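Local atomic coordinates of transcription factor TAU 138 KDA subunit (Saccharomyces cerevisiae, PDB entry 5AIM), a protein that helps activate tRNA and 5S RNA genes as a subunit of TFIIIC, which binds box B promoter DNA and assembles the initiation complex for RNA polymerase III. Residues 12-17 with 52-57; 16-21 with 37-42; 26-31 with 91-96. All blocks are in the same frame, centred on the assembly; numbering follows the deposited sequence.

Contact 1 of 3, residues 12-17 with 52-57; sequences LQRQRA and KTVRGD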
loop_
_atom_site.group_PDB
_atom_site.type_symbol
_atom_site.label_atom_id
_atom_site.label_comp_id
_atom_site.label_asym_id
_atom_site.label_seq_id
_atom_site.Cartn_x
_atom_site.Cartn_y
_atom_site.Cartn_z
ATOM N N LEU A 12 11.824 3.388 -6.391
ATOM C CA LEU A 12 12.248 3.208 -4.995
ATOM C C LEU A 12 11.701 4.283 -4.047
ATOM O O LEU A 12 11.314 3.983 -2.900
ATOM C CB LEU A 12 13.770 3.162 -4.894
ATOM C CG LEU A 12 14.429 1.983 -5.606
ATOM C CD1 LEU A 12 15.940 2.118 -5.535
ATOM C CD2 LEU A 12 13.985 0.651 -5.014
ATOM N N GLN A 13 11.688 5.533 -4.505
ATOM C CA GLN A 13 11.100 6.611 -3.709
ATOM C C GLN A 13 9.627 6.319 -3.384
ATOM O O GLN A 13 9.166 6.473 -2.229
ATOM C CB GLN A 13 11.235 7.947 -4.449
ATOM C CG GLN A 13 10.753 9.150 -3.643
ATOM C CD GLN A 13 10.772 10.438 -4.441
ATOM O OE1 GLN A 13 10.816 10.420 -5.670
ATOM N NE2 GLN A 13 10.736 11.567 -3.742
ATOM N N ARG A 14 8.884 5.895 -4.403
ATOM C CA ARG A 14 7.479 5.548 -4.186
ATOM C C ARG A 14 7.308 4.369 -3.217
ATOM O O ARG A 14 6.409 4.382 -2.355
ATOM C CB ARG A 14 6.761 5.283 -5.514
ATOM C CG ARG A 14 6.599 6.541 -6.356
ATOM C CD ARG A 14 5.771 6.307 -7.606
ATOM N NE ARG A 14 6.358 5.302 -8.495
ATOM C CZ ARG A 14 7.095 5.557 -9.571
ATOM N NH1 ARG A 14 7.387 6.803 -9.933
ATOM N NH2 ARG A 14 7.554 4.540 -10.293
ATOM N N GLN A 15 8.160 3.353 -3.339
ATOM C CA GLN A 15 8.148 2.267 -2.354
ATOM C C GLN A 15 8.441 2.743 -0.916
ATOM O O GLN A 15 7.771 2.320 0.047
ATOM C CB GLN A 15 9.102 1.144 -2.782
ATOM C CG GLN A 15 8.666 0.428 -4.053
ATOM C CD GLN A 15 9.586 -0.700 -4.409
ATOM O OE1 GLN A 15 9.708 -1.664 -3.665
ATOM N NE2 GLN A 15 10.245 -0.593 -5.559
ATOM N N ARG A 16 9.427 3.621 -0.753
ATOM C CA ARG A 16 9.671 4.187 0.574
ATOM C C ARG A 16 8.438 4.913 1.104
ATOM O O ARG A 16 8.113 4.815 2.308
ATOM C CB ARG A 16 10.869 5.141 0.563
ATOM C CG ARG A 16 12.221 4.461 0.370
ATOM C CD ARG A 16 13.372 5.399 0.746
ATOM N NE ARG A 16 13.295 6.694 0.068
ATOM C CZ ARG A 16 13.753 6.951 -1.156
ATOM N NH1 ARG A 16 14.337 6.005 -1.886
ATOM N NH2 ARG A 16 13.616 8.172 -1.657
ATOM N N ALA A 17 7.779 5.669 0.223
ATOM C CA ALA A 17 6.559 6.388 0.619
ATOM C C ALA A 17 5.453 5.426 1.053
ATOM O O ALA A 17 4.807 5.622 2.090
ATOM C CB ALA A 17 6.067 7.268 -0.513
ATOM N N LYS A 52 -1.895 4.155 -11.482
ATOM C CA LYS A 52 -1.251 2.994 -12.101
ATOM C C LYS A 52 0.193 2.895 -11.624
ATOM O O LYS A 52 0.689 1.813 -11.260
ATOM C CB LYS A 52 -1.262 3.130 -13.625
ATOM C CG LYS A 52 -2.414 2.424 -14.323
ATOM C CD LYS A 52 -2.824 3.173 -15.580
ATOM C CE LYS A 52 -4.005 2.523 -16.284
ATOM N NZ LYS A 52 -3.618 1.305 -17.045
ATOM N N THR A 53 0.855 4.047 -11.622
ATOM C CA THR A 53 2.263 4.128 -11.260
ATOM C C THR A 53 2.492 3.672 -9.814
ATOM O O THR A 53 3.357 2.841 -9.555
ATOM C CB THR A 53 2.810 5.558 -11.481
ATOM O OG1 THR A 53 2.673 5.916 -12.864
ATOM C CG2 THR A 53 4.278 5.647 -11.095
ATOM N N VAL A 54 1.712 4.194 -8.871
ATOM C CA VAL A 54 1.856 3.779 -7.476
ATOM C C VAL A 54 1.438 2.312 -7.273
ATOM O O VAL A 54 2.088 1.562 -6.525
ATOM C CB VAL A 54 1.070 4.708 -6.531
ATOM C CG1 VAL A 54 1.103 4.195 -5.091
ATOM C CG2 VAL A 54 1.647 6.113 -6.599
ATOM N N ARG A 55 0.368 1.898 -7.948
ATOM C CA ARG A 55 -0.074 0.512 -7.868
ATOM C C ARG A 55 1.046 -0.441 -8.292
ATOM O O ARG A 55 1.263 -1.477 -7.656
ATOM C CB ARG A 55 -1.327 0.277 -8.720
ATOM C CG ARG A 55 -1.752 -1.192 -8.816
ATOM C CD ARG A 55 -1.988 -1.828 -7.443
ATOM N NE ARG A 55 -2.043 -3.289 -7.504
ATOM C CZ ARG A 55 -3.156 -4.019 -7.488
ATOM N NH1 ARG A 55 -4.351 -3.445 -7.409
ATOM N NH2 ARG A 55 -3.071 -5.341 -7.547
ATOM N N GLY A 56 1.751 -0.094 -9.367
ATOM C CA GLY A 56 2.904 -0.891 -9.774
ATOM C C GLY A 56 3.897 -1.166 -8.646
ATOM O O GLY A 56 4.396 -2.299 -8.465
ATOM N N ASP A 57 4.187 -0.128 -7.875
ATOM C CA ASP A 57 5.146 -0.252 -6.787
ATOM C C ASP A 57 4.562 -0.983 -5.580
ATOM O O ASP A 57 5.272 -1.760 -4.909
ATOM C CB ASP A 57 5.708 1.119 -6.432
ATOM C CG ASP A 57 6.700 1.602 -7.474
ATOM O OD1 ASP A 57 7.558 0.785 -7.882
ATOM O OD2 ASP A 57 6.610 2.763 -7.924
#
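Arg-14 of helix 5-24 reaches over to the first turns of helix 52-63 and grips Asp-57 with the NE and NH2 side of its guanidinium. NE gives the main bond, 2.6 Å to Asp-57 OD2 with the N-H aimed at 156°, and the oxygen lies in the guanidinium plane, approached nearly along its C-O direction. NH2 adds a weak second bond to the same OD2 at 3.1 Å, so one carboxylate oxygen takes both donors of this salt bridge. Guanidinium and carboxylate are turned only 25° apart, although the two side chains as a whole cross at about a right angle. The arginine chain bends at chi3, which turns NE off the line of the preceding methylenes.

Thr-53, one turn before Asp-57, lays its methyl over one face of the guanidinium: CG2 sits 3.2 Å from Arg-14 CZ, above the centre of the group. Threonine suits this place because its two branches divide the work. CG2, anti to the backbone N, covers the cation, while OG1 bonds to Asp-50. Val-54 adds an apolar touch, CG2 lying 4.2 Å from Arg-14 CD.

Asp-57 is buried, and its charge is well provided for: OD2 has the arginine, and OD1 bonds to the hydroxyl of Ser-11. Gln-15 crosses the aspartate side chain at about a right angle, its CG 3.9 Å from Asp-57 CB, and its NE2 bonds weakly to the same Ser-11. The arginine would be expected to favour the ionised acid.

The axes of segments 12-17 and 52-57, 9.4 Å apart, cross at -76°. This steep crossing of two helices, joined by a salt bridge beside apolar packing, belongs to the helical part of the extended winged helix domain.

Contact 2 of 3, residues 16-21 with 37-42; sequences RAILKV and ESVSKY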
loop_
_atom_site.group_PDB
_atom_site.type_symbol
_atom_site.label_atom_id
_atom_site.label_comp_id
_atom_site.label_asym_id
_atom_site.label_seq_id
_atom_site.Cartn_x
_atom_site.Cartn_y
_atom_site.Cartn_z
ATOM N N ARG A 16 9.427 3.621 -0.753
ATOM C CA ARG A 16 9.671 4.187 0.574
ATOM C C ARG A 16 8.438 4.913 1.104
ATOM O O ARG A 16 8.113 4.815 2.308
ATOM C CB ARG A 16 10.869 5.141 0.563
ATOM C CG ARG A 16 12.221 4.461 0.370
ATOM C CD ARG A 16 13.372 5.399 0.746
ATOM N NE ARG A 16 13.295 6.694 0.068
ATOM C CZ ARG A 16 13.753 6.951 -1.156
ATOM N NH1 ARG A 16 14.337 6.005 -1.886
ATOM N NH2 ARG A 16 13.616 8.172 -1.657
ATOM N N ALA A 17 7.779 5.669 0.223
ATOM C CA ALA A 17 6.559 6.388 0.619
ATOM C C ALA A 17 5.453 5.426 1.053
ATOM O O ALA A 17 4.807 5.622 2.090
ATOM C CB ALA A 17 6.067 7.268 -0.513
ATOM N N ILE A 18 5.215 4.396 0.250
ATOM C CA ILE A 18 4.207 3.393 0.595
ATOM C C ILE A 18 4.509 2.793 1.966
ATOM O O ILE A 18 3.618 2.663 2.819
ATOM C CB ILE A 18 4.166 2.286 -0.475
ATOM C CG1 ILE A 18 3.589 2.849 -1.773
ATOM C CG2 ILE A 18 3.329 1.100 -0.026
ATOM C CD1 ILE A 18 3.918 2.016 -2.999
ATOM N N LEU A 19 5.766 2.434 2.186
ATOM C CA LEU A 19 6.155 1.872 3.476
ATOM C C LEU A 19 5.921 2.835 4.657
ATOM O O LEU A 19 5.355 2.446 5.706
ATOM C CB LEU A 19 7.622 1.451 3.417
ATOM C CG LEU A 19 8.132 0.576 4.553
ATOM C CD1 LEU A 19 7.432 -0.766 4.554
ATOM C CD2 LEU A 19 9.626 0.378 4.411
ATOM N N LYS A 20 6.365 4.082 4.502
ATOM C CA LYS A 20 6.175 5.074 5.571
ATOM C C LYS A 20 4.690 5.334 5.864
ATOM O O LYS A 20 4.269 5.425 7.031
ATOM C CB LYS A 20 6.898 6.388 5.239
ATOM C CG LYS A 20 6.658 7.535 6.224
ATOM C CD LYS A 20 7.091 7.206 7.643
ATOM C CE LYS A 20 8.589 7.354 7.822
ATOM N NZ LYS A 20 9.012 6.868 9.165
ATOM N N VAL A 21 3.900 5.454 4.802
ATOM C CA VAL A 21 2.465 5.656 4.962
ATOM C C VAL A 21 1.836 4.453 5.658
ATOM O O VAL A 21 1.032 4.623 6.576
ATOM C CB VAL A 21 1.790 5.942 3.610
ATOM C CG1 VAL A 21 0.281 5.875 3.716
ATOM C CG2 VAL A 21 2.229 7.300 3.096
ATOM N N GLU A 37 -4.488 8.304 -2.071
ATOM C CA GLU A 37 -4.505 9.721 -1.742
ATOM C C GLU A 37 -3.529 9.998 -0.601
ATOM O O GLU A 37 -2.796 10.994 -0.631
ATOM C CB GLU A 37 -5.916 10.177 -1.360
ATOM C CG GLU A 37 -6.055 11.686 -1.213
ATOM C CD GLU A 37 -5.778 12.427 -2.508
ATOM O OE1 GLU A 37 -6.172 11.923 -3.582
ATOM O OE2 GLU A 37 -5.157 13.510 -2.454
ATOM N N SER A 38 -3.522 9.134 0.411
ATOM C CA SER A 38 -2.537 9.271 1.492
ATOM C C SER A 38 -1.095 9.217 0.970
ATOM O O SER A 38 -0.254 10.047 1.372
ATOM C CB SER A 38 -2.721 8.223 2.587
ATOM O OG SER A 38 -3.918 8.437 3.314
ATOM N N VAL A 39 -0.788 8.260 0.097
ATOM C CA VAL A 39 0.562 8.216 -0.482
ATOM C C VAL A 39 0.874 9.500 -1.255
ATOM O O VAL A 39 1.969 10.070 -1.121
ATOM C CB VAL A 39 0.774 6.981 -1.382
ATOM C CG1 VAL A 39 2.149 7.023 -2.065
ATOM C CG2 VAL A 39 0.638 5.712 -0.561
ATOM N N SER A 40 -0.079 9.971 -2.054
ATOM C CA SER A 40 0.127 11.203 -2.816
ATOM C C SER A 40 0.395 12.388 -1.893
ATOM O O SER A 40 1.333 13.165 -2.122
ATOM C CB SER A 40 -1.079 11.495 -3.711
ATOM O OG SER A 40 -1.162 10.558 -4.769
ATOM N N LYS A 41 -0.408 12.538 -0.843
ATOM C CA LYS A 41 -0.224 13.646 0.089
ATOM C C LYS A 41 1.102 13.550 0.841
ATOM O O LYS A 41 1.775 14.561 1.040
ATOM C CB LYS A 41 -1.400 13.730 1.067
ATOM C CG LYS A 41 -2.669 14.284 0.434
ATOM C CD LYS A 41 -3.899 13.766 1.140
ATOM C CE LYS A 41 -5.165 14.487 0.708
ATOM N NZ LYS A 41 -6.330 14.089 1.551
ATOM N N TYR A 42 1.488 12.346 1.248
ATOM C CA TYR A 42 2.797 12.159 1.880
ATOM C C TYR A 42 3.948 12.648 0.980
ATOM O O TYR A 42 4.891 13.290 1.453
ATOM C CB TYR A 42 3.023 10.692 2.262
ATOM C CG TYR A 42 4.439 10.457 2.718
ATOM C CD1 TYR A 42 4.832 10.744 4.016
ATOM C CD2 TYR A 42 5.395 9.988 1.836
ATOM C CE1 TYR A 42 6.145 10.560 4.424
ATOM C CE2 TYR A 42 6.699 9.795 2.229
ATOM C CZ TYR A 42 7.074 10.081 3.522
ATOM O OH TYR A 42 8.379 9.885 3.908
#
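Tyr-42 of helix 33-43 stretches across three residues of helix 5-24, and its side chain can be followed from CB to hydroxyl. The root is CB, which lies 3.6 Å from CG2 of Val-21. The same methyl is 3.9 Å from Tyr-42 CG, and the two side chains run antiparallel, side by side. CG stands anti to the backbone N (chi1 171°), and from there the ring continues toward the neighbouring helix. On one flank CD2 comes to 3.7 Å from Ala-17 CB, and CE2 also touches that alanine at CA and CB; the small residue lets the ring come close to the helix backbone. On the other flank CE1 meets CG of Lys-20 at 3.6 Å. At the tip CZ and OH rest on the same methylene, with OH 3.7 Å from Lys-20 CG. The lysine chain crosses the tyrosine at about a right angle; it bends at chi2 and chi3, and its end leads away from helix 33-43. Lysine thus lends its aliphatic part to the ring, while tyrosine suits this exposed margin of the helix pair by joining an apolar ring to a polar end.

Deeper in, valines close the interface. Val-21 CG2 faces Val-39 CG2 at 4.3 Å, and its other methyl, CG1, rests against Ser-38 CB. Ser-38 fits beside it because OG bonds to the carbonyl of Gln-34 in its own helix. Val-39 also receives Ala-17 CB and Ile-18 CG1, with Phe-35 packing on both Ile-18 and Val-21.

Apolar contacts carry this interface. The axes of segments 16-21 and 37-42, 9.4 Å apart, cross at 111°, bringing together the first two helices of the three-helix, three-stranded arrangement of a winged helix domain, here the extended form.

Contact 3 of 3, residues 26-31 with 91-96; sequences GGVAYL and QRYILK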
loop_
_atom_site.group_PDB
_atom_site.type_symbol
_atom_site.label_atom_id
_atom_site.label_comp_id
_atom_site.label_asym_id
_atom_site.label_seq_id
_atom_site.Cartn_x
_atom_site.Cartn_y
_atom_site.Cartn_z
ATOM N N GLY A 26 -1.176 2.661 10.583
ATOM C CA GLY A 26 -1.459 1.579 11.517
ATOM C C GLY A 26 -1.163 0.187 10.992
ATOM O O GLY A 26 -1.445 -0.806 11.674
ATOM N N GLY A 27 -0.622 0.106 9.781
ATOM C CA GLY A 27 -0.082 -1.138 9.268
ATOM C C GLY A 27 -1.035 -2.005 8.460
ATOM O O GLY A 27 -0.641 -3.083 8.020
ATOM N N VAL A 28 -2.263 -1.534 8.257
ATOM C CA VAL A 28 -3.279 -2.267 7.501
ATOM C C VAL A 28 -4.067 -1.262 6.682
ATOM O O VAL A 28 -4.447 -0.201 7.195
ATOM C CB VAL A 28 -4.261 -3.018 8.421
ATOM C CG1 VAL A 28 -5.132 -3.950 7.595
ATOM C CG2 VAL A 28 -3.521 -3.797 9.489
ATOM N N ALA A 29 -4.307 -1.577 5.414
ATOM C CA ALA A 29 -5.115 -0.694 4.579
ATOM C C ALA A 29 -5.775 -1.441 3.441
ATOM O O ALA A 29 -5.190 -2.354 2.866
ATOM C CB ALA A 29 -4.263 0.430 4.018
ATOM N N TYR A 30 -7.011 -1.062 3.129
ATOM C CA TYR A 30 -7.617 -1.465 1.877
ATOM C C TYR A 30 -6.963 -0.699 0.732
ATOM O O TYR A 30 -6.684 0.500 0.845
ATOM C CB TYR A 30 -9.125 -1.198 1.898
ATOM C CG TYR A 30 -9.945 -2.214 2.665
ATOM C CD1 TYR A 30 -9.778 -3.578 2.456
ATOM C CD2 TYR A 30 -10.906 -1.807 3.579
ATOM C CE1 TYR A 30 -10.534 -4.503 3.147
ATOM C CE2 TYR A 30 -11.677 -2.732 4.272
ATOM C CZ TYR A 30 -11.483 -4.080 4.052
ATOM O OH TYR A 30 -12.234 -5.013 4.734
ATOM N N LEU A 31 -6.714 -1.407 -0.364
ATOM C CA LEU A 31 -6.164 -0.795 -1.558
ATOM C C LEU A 31 -7.305 -0.141 -2.324
ATOM O O LEU A 31 -8.068 -0.800 -3.028
ATOM C CB LEU A 31 -5.448 -1.850 -2.398
ATOM C CG LEU A 31 -4.246 -1.427 -3.235
ATOM C CD1 LEU A 31 -3.163 -0.819 -2.350
ATOM C CD2 LEU A 31 -3.718 -2.641 -3.998
ATOM N N GLN A 91 -7.921 -8.017 11.547
ATOM C CA GLN A 91 -9.338 -8.272 11.773
ATOM C C GLN A 91 -10.041 -7.062 12.382
ATOM O O GLN A 91 -11.185 -6.765 12.024
ATOM C CB GLN A 91 -9.540 -9.518 12.638
ATOM C CG GLN A 91 -9.129 -10.808 11.944
ATOM C CD GLN A 91 -9.860 -11.038 10.632
ATOM O OE1 GLN A 91 -10.987 -10.579 10.446
ATOM N NE2 GLN A 91 -9.218 -11.751 9.714
ATOM N N ARG A 92 -9.358 -6.350 13.280
ATOM C CA ARG A 92 -9.925 -5.126 13.846
ATOM C C ARG A 92 -10.196 -4.109 12.739
ATOM O O ARG A 92 -11.262 -3.480 12.699
ATOM C CB ARG A 92 -9.007 -4.526 14.916
ATOM C CG ARG A 92 -9.321 -5.001 16.328
ATOM C CD ARG A 92 -8.556 -4.215 17.391
ATOM N NE ARG A 92 -7.176 -4.674 17.544
ATOM C CZ ARG A 92 -6.107 -4.080 17.018
ATOM N NH1 ARG A 92 -6.223 -2.977 16.286
ATOM N NH2 ARG A 92 -4.903 -4.595 17.231
ATOM N N TYR A 93 -9.238 -3.963 11.830
ATOM C CA TYR A 93 -9.424 -3.069 10.693
ATOM C C TYR A 93 -10.593 -3.525 9.806
ATOM O O TYR A 93 -11.440 -2.716 9.428
ATOM C CB TYR A 93 -8.133 -2.966 9.877
ATOM C CG TYR A 93 -8.235 -2.070 8.658
ATOM C CD1 TYR A 93 -8.008 -0.701 8.753
ATOM C CD2 TYR A 93 -8.539 -2.597 7.412
ATOM C CE1 TYR A 93 -8.095 0.114 7.634
ATOM C CE2 TYR A 93 -8.624 -1.790 6.290
ATOM C CZ TYR A 93 -8.403 -0.440 6.406
ATOM O OH TYR A 93 -8.495 0.357 5.286
ATOM N N ILE A 94 -10.648 -4.814 9.474
ATOM C CA ILE A 94 -11.758 -5.328 8.661
ATOM C C ILE A 94 -13.096 -5.040 9.337
ATOM O O ILE A 94 -14.049 -4.604 8.687
ATOM C CB ILE A 94 -11.620 -6.844 8.399
ATOM C CG1 ILE A 94 -10.428 -7.099 7.476
ATOM C CG2 ILE A 94 -12.914 -7.433 7.787
ATOM C CD1 ILE A 94 -10.011 -8.552 7.409
ATOM N N LEU A 95 -13.162 -5.281 10.641
ATOM C CA LEU A 95 -14.388 -5.032 11.396
ATOM C C LEU A 95 -14.758 -3.549 11.390
ATOM O O LEU A 95 -15.916 -3.193 11.182
ATOM C CB LEU A 95 -14.240 -5.519 12.837
ATOM C CG LEU A 95 -15.487 -5.361 13.709
ATOM C CD1 LEU A 95 -16.574 -6.322 13.254
ATOM C CD2 LEU A 95 -15.146 -5.574 15.174
ATOM N N LYS A 96 -13.775 -2.687 11.634
ATOM C CA LYS A 96 -14.017 -1.243 11.671
ATOM C C LYS A 96 -14.527 -0.687 10.337
ATOM O O LYS A 96 -15.398 0.185 10.311
ATOM C CB LYS A 96 -12.743 -0.505 12.088
ATOM C CG LYS A 96 -12.871 1.012 12.088
ATOM C CD LYS A 96 -11.662 1.676 12.730
ATOM N NZ LYS A 96 -10.654 3.874 13.390
HETATM O O HOH W 1 -14.381 -4.532 5.949
#
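Tyr-93 of the C-terminal helix 87-96 projects onto strand 28-30 and ends in a hydrogen bond to its backbone, the N-H of Tyr-30 meeting Tyr-93 OH at 3.0 Å and 169°. With CG anti to the backbone N, the ring is carried out to the strand. It first meets Val-28, whose CG1 lies 3.7 Å from CD2 of Tyr-93. Val-28 O lies over one face of the ring, offset toward the rim, and the hydroxyl comes 3.6 Å from Ala-29 CA. Tyrosine suits the place: its ring packs on the valine and the strand backbone, while its hydroxyl accepts an N-H of this outermost strand.

The strand answers with a tyrosine of its own. CE2 of Tyr-93 stands over one face of the Tyr-30 ring, offset toward the rim, 3.5 Å from Tyr-30 CD2. The ring planes make 57° and their centroids are 5.2 Å apart, an oblique aromatic pair. Arg-77 makes a cation-pi contact with Tyr-30.

Next in the helix, Ile-94 meets the far end of that second tyrosine. Its CG1 lies 3.9 Å from Tyr-30 OH, the side chains crossing at about a right angle. A water joins the same hydroxyl to the helix backbone, bonding with Tyr-30 OH and donating to Ile-94 O at 2.8 Å. The branched isoleucine also reaches Ile-79 of the central strand, which touches Val-28 and Tyr-30 too.

Before the strand, Gly-26 follows helix 5-24 and closes its C-terminal end in a Schellman motif, its positive phi (108°) well suited to glycine. Strand 28-30 then pairs with strand 78-81, and helix 87-96 packs against this small antiparallel sheet, a C-terminal helix following the wing strands of the extended winged helix domain.

How the contacts relate
Contacts 1 and 2 share helix 5-24 and overlap at Arg-16 and Ala-17, their centres only 9 Å apart. Helices 33-43 and 52-63, successive in the chain, thus pack on neighbouring parts of one long helix, and Ile-18 CD1 of contact 2 touches Val-54 and Asp-57 of contact 1. Contact 3 lies about 20 Å from contact 1, across the chain's centre, and 16 Å from contact 2, measured between centres; even so, Arg-55 NH1 packs on Leu-31 CD2. Its strand 28-30 falls between helices 5-24 and 33-43, while helix 87-96 comes last. Contact 3 alternates with both others in sequence, so elements from both ends of the chain are interleaved in the one winged helix domain.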